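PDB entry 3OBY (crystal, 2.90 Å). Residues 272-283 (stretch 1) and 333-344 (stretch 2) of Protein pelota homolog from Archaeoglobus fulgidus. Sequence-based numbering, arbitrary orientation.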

# COMPACT_ATOMS: atom_id res chain seq x y z
N GLU A 272 4.31 -22.55 -17.14
CA GLU A 272 5.14 -23.04 -16.05
C GLU A 272 4.39 -22.91 -14.72
O GLU A 272 4.37 -23.84 -13.92
CB GLU A 272 6.46 -22.27 -16.01
CG GLU A 272 7.65 -23.09 -15.52
CD GLU A 272 8.98 -22.40 -15.75
OE1 GLU A 272 9.28 -21.42 -15.05
OE2 GLU A 272 9.73 -22.85 -16.65
N VAL A 273 3.77 -21.74 -14.51
CA VAL A 273 3.02 -21.46 -13.29
C VAL A 273 1.85 -22.41 -13.12
O VAL A 273 1.58 -22.89 -12.02
CB VAL A 273 2.50 -19.99 -13.28
CG1 VAL A 273 1.58 -19.76 -12.09
CG2 VAL A 273 3.68 -19.03 -13.21
N ARG A 274 1.16 -22.70 -14.22
CA ARG A 274 0.03 -23.61 -14.13
C ARG A 274 0.55 -24.99 -13.77
O ARG A 274 -0.09 -25.71 -13.01
CB ARG A 274 -0.71 -23.67 -15.47
CG ARG A 274 -1.70 -22.56 -15.66
CD ARG A 274 -2.14 -22.47 -17.11
NE ARG A 274 -3.54 -22.06 -17.24
CZ ARG A 274 -4.09 -21.61 -18.36
NH1 ARG A 274 -3.36 -21.50 -19.46
NH2 ARG A 274 -5.38 -21.29 -18.39
N GLU A 275 1.71 -25.35 -14.31
CA GLU A 275 2.32 -26.65 -14.04
C GLU A 275 2.62 -26.77 -12.56
O GLU A 275 2.27 -27.76 -11.91
CB GLU A 275 3.63 -26.83 -14.84
CG GLU A 275 4.18 -28.26 -14.80
CD GLU A 275 5.58 -28.39 -15.41
OE1 GLU A 275 5.84 -29.42 -16.06
OE2 GLU A 275 6.42 -27.48 -15.23
N ALA A 276 3.25 -25.73 -12.01
CA ALA A 276 3.59 -25.71 -10.60
C ALA A 276 2.33 -25.73 -9.74
O ALA A 276 2.28 -26.39 -8.71
CB ALA A 276 4.43 -24.48 -10.29
N HIS A 277 1.31 -25.00 -10.19
CA HIS A 277 0.06 -24.93 -9.45
C HIS A 277 -0.63 -26.28 -9.37
O HIS A 277 -1.34 -26.56 -8.40
CB HIS A 277 -0.89 -23.92 -10.10
CG HIS A 277 -2.15 -23.67 -9.32
ND1 HIS A 277 -2.14 -23.21 -8.03
CD2 HIS A 277 -3.45 -23.83 -9.66
CE1 HIS A 277 -3.39 -23.08 -7.60
NE2 HIS A 277 -4.20 -23.45 -8.57
N ASN A 278 -0.43 -27.12 -10.38
CA ASN A 278 -1.04 -28.44 -10.40
C ASN A 278 -0.61 -29.26 -9.18
O ASN A 278 -1.30 -30.19 -8.77
CB ASN A 278 -0.68 -29.18 -11.68
CG ASN A 278 -1.15 -30.62 -11.69
OD1 ASN A 278 -0.47 -31.52 -11.18
ND2 ASN A 278 -2.33 -30.85 -12.25
N TYR A 279 0.54 -28.90 -8.62
CA TYR A 279 1.06 -29.59 -7.45
C TYR A 279 0.97 -28.67 -6.23
O TYR A 279 1.53 -28.97 -5.18
CB TYR A 279 2.52 -29.99 -7.70
CG TYR A 279 2.70 -30.93 -8.87
CD1 TYR A 279 2.21 -32.23 -8.84
CD2 TYR A 279 3.36 -30.51 -10.03
CE1 TYR A 279 2.37 -33.10 -9.91
CE2 TYR A 279 3.53 -31.36 -11.11
CZ TYR A 279 3.03 -32.65 -11.05
OH TYR A 279 3.20 -33.51 -12.12
N ARG A 280 0.26 -27.56 -6.38
CA ARG A 280 0.10 -26.59 -5.30
C ARG A 280 1.46 -26.25 -4.68
O ARG A 280 1.61 -26.19 -3.45
CB ARG A 280 -0.87 -27.12 -4.25
CG ARG A 280 -2.30 -27.27 -4.75
CD ARG A 280 -2.93 -25.92 -5.09
NE ARG A 280 -4.33 -26.03 -5.49
CZ ARG A 280 -4.76 -26.32 -6.71
NH1 ARG A 280 -6.05 -26.41 -6.96
NH2 ARG A 280 -3.89 -26.49 -7.70
N ALA A 281 2.44 -26.03 -5.55
CA ALA A 281 3.80 -25.69 -5.14
C ALA A 281 4.02 -24.19 -5.06
O ALA A 281 5.14 -23.74 -4.86
CB ALA A 281 4.78 -26.29 -6.11
N ILE A 282 2.95 -23.41 -5.22
CA ILE A 282 3.10 -21.97 -5.18
C ILE A 282 3.01 -21.36 -3.80
O ILE A 282 1.97 -21.40 -3.14
CB ILE A 282 2.08 -21.26 -6.11
CG1 ILE A 282 2.46 -21.48 -7.57
CG2 ILE A 282 2.09 -19.76 -5.85
CD1 ILE A 282 2.46 -22.93 -8.00
N GLU A 283 4.13 -20.79 -3.37
CA GLU A 283 4.23 -20.13 -2.08
C GLU A 283 3.83 -18.68 -2.34
O GLU A 283 2.96 -18.13 -1.66
CB GLU A 283 5.69 -20.17 -1.60
CG GLU A 283 5.95 -19.58 -0.23
CD GLU A 283 7.44 -19.33 0.01
OE1 GLU A 283 7.93 -18.24 -0.36
OE2 GLU A 283 8.11 -20.23 0.55
N GLY A 333 4.73 -11.93 -17.61
CA GLY A 333 3.59 -11.36 -16.91
C GLY A 333 3.11 -12.10 -15.67
O GLY A 333 2.26 -11.61 -14.93
N ILE A 334 3.65 -13.28 -15.43
CA ILE A 334 3.24 -14.04 -14.26
C ILE A 334 4.35 -15.02 -13.89
O ILE A 334 4.90 -15.69 -14.75
CB ILE A 334 1.91 -14.79 -14.52
CG1 ILE A 334 1.40 -15.41 -13.22
CG2 ILE A 334 2.09 -15.85 -15.60
CD1 ILE A 334 0.02 -16.04 -13.32
N ALA A 335 4.68 -15.08 -12.60
CA ALA A 335 5.73 -15.96 -12.12
C ALA A 335 5.39 -16.40 -10.71
O ALA A 335 4.44 -15.92 -10.12
CB ALA A 335 7.06 -15.23 -12.14
N ALA A 336 6.17 -17.33 -10.17
CA ALA A 336 5.91 -17.82 -8.82
C ALA A 336 7.15 -18.32 -8.11
O ALA A 336 8.06 -18.86 -8.72
CB ALA A 336 4.88 -18.94 -8.87
N LEU A 337 7.18 -18.10 -6.80
CA LEU A 337 8.27 -18.58 -5.96
C LEU A 337 7.70 -19.89 -5.38
O LEU A 337 6.67 -19.89 -4.70
CB LEU A 337 8.59 -17.55 -4.87
CG LEU A 337 9.02 -16.18 -5.40
CD1 LEU A 337 9.49 -15.30 -4.25
CD2 LEU A 337 10.14 -16.35 -6.42
N LEU A 338 8.37 -21.01 -5.67
CA LEU A 338 7.90 -22.33 -5.25
C LEU A 338 8.36 -22.88 -3.91
O LEU A 338 9.37 -22.44 -3.35
CB LEU A 338 8.25 -23.34 -6.34
CG LEU A 338 7.82 -22.94 -7.76
CD1 LEU A 338 8.22 -24.02 -8.73
CD2 LEU A 338 6.31 -22.73 -7.80
N ARG A 339 7.60 -23.85 -3.41
CA ARG A 339 7.86 -24.53 -2.14
C ARG A 339 8.82 -25.68 -2.39
O ARG A 339 9.47 -26.19 -1.48
CB ARG A 339 6.55 -25.10 -1.57
CG ARG A 339 5.56 -24.03 -1.17
CD ARG A 339 4.14 -24.55 -1.07
NE ARG A 339 3.30 -23.55 -0.43
CZ ARG A 339 1.97 -23.56 -0.43
NH1 ARG A 339 1.31 -24.53 -1.04
NH2 ARG A 339 1.31 -22.59 0.19
N PHE A 340 8.88 -26.09 -3.65
CA PHE A 340 9.74 -27.19 -4.09
C PHE A 340 9.76 -27.23 -5.61
O PHE A 340 8.86 -26.70 -6.26
CB PHE A 340 9.22 -28.52 -3.55
CG PHE A 340 7.75 -28.73 -3.77
CD1 PHE A 340 6.85 -28.54 -2.73
CD2 PHE A 340 7.27 -29.15 -5.01
CE1 PHE A 340 5.48 -28.76 -2.91
CE2 PHE A 340 5.91 -29.38 -5.21
CZ PHE A 340 5.01 -29.19 -4.15
N ASN A 341 10.78 -27.85 -6.18
CA ASN A 341 10.90 -27.95 -7.63
C ASN A 341 9.76 -28.80 -8.16
O ASN A 341 9.14 -29.54 -7.39
CB ASN A 341 12.23 -28.57 -8.03
CG ASN A 341 13.42 -27.73 -7.60
OD1 ASN A 341 13.55 -26.58 -8.00
ND2 ASN A 341 14.29 -28.31 -6.79
N VAL A 342 9.47 -28.68 -9.45
CA VAL A 342 8.40 -29.45 -10.06
C VAL A 342 8.78 -29.95 -11.45
O VAL A 342 8.10 -30.80 -12.03
CB VAL A 342 7.09 -28.63 -10.16
CG1 VAL A 342 6.60 -28.26 -8.76
CG2 VAL A 342 7.32 -27.37 -10.98
N LYS A 343 9.87 -29.41 -11.99
CA LYS A 343 10.31 -29.81 -13.32
C LYS A 343 10.57 -31.31 -13.45
O LYS A 343 10.43 -31.87 -14.54
CB LYS A 343 11.56 -29.02 -13.71
CG LYS A 343 11.26 -27.62 -14.19
CD LYS A 343 10.12 -27.63 -15.21
CE LYS A 343 10.07 -26.35 -16.02
NZ LYS A 343 10.09 -25.15 -15.15
N GLY A 344 10.93 -31.95 -12.34
CA GLY A 344 11.19 -33.38 -12.36
C GLY A 344 9.93 -34.21 -12.54
O GLY A 344 9.88 -35.02 -13.49

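At the start of the first stretch, Lys 343 NZ donates to Glu 272 OE2 at 2.8 Å, a hydrogen bond that is also a salt bridge. The CA-to-CB bond of Lys 343 points sideways, but its long chain brings the ammonium group back to the helix; the residue is poorly ordered, so this link is less sharply defined than the rest. Glu 275 lies near the same lysine, with its OE2 4.3 Å from Lys 343 NZ, too far for a second salt bridge.

At the other end, Ile 282 and Leu 338 form an antiparallel, non-hydrogen-bonded pair, their CA atoms 4.8 Å apart, and the hydrogen bonds fall on their neighbours: Arg 339 N to Ala 281 O at 2.9 Å and Glu 283 N to Leu 337 O at 3.0 Å. Ala 281 O also receives a CA-H...O contact from Leu 338 CA at 3.1 Å. The side chain of Arg 339 extends this pairing. Its NH1 donates to Arg 280 O at 2.9 Å, near the guanidinium plane, while Ile 282 O lies over one face of the group, 3.5 Å from Arg 339 CZ. A type I turn from His 277 to Arg 280 leads from the helix into this segment.

Between these polar ends Val 273, Ala 276, Ile 282, Ala 336 and Leu 338 are buried, and their hydrocarbon side chains need no polar partner. The whole contact buries 853 Å², counted over both sides. Helix and strand axes approach to 8.3 Å and cross at 37°, and the small Ala 276 permits close contact, its CB meeting Leu 338 CD2 at 3.6 Å. The CA-to-CB bond of Ile 282 points away from the second stretch, yet Ile 282 CD1 still reaches Leu 338 CD2 at 3.9 Å, and Ile 282 CG1 meets Ala 336 CB at 3.7 Å. Branched Val 273 points toward the strand, placing CG2 3.8 Å from Ala 335 CA and CG1 4.2 Å from Ile 334 CD1.

Toward the surface, the exposed ring of Phe 340 covers the buried Ala 281, whose CB lies over the ring face in a CH-pi contact, 3.8 Å from the centroid, while Tyr 279 O approaches the ring edge, 3.6 Å from Phe 340 CZ. Val 342 points toward the first stretch and uses both methyls: CG1 lies 3.8 Å from Ala 281 CB, and CG2 lies 4.1 Å from Ala 276 CB.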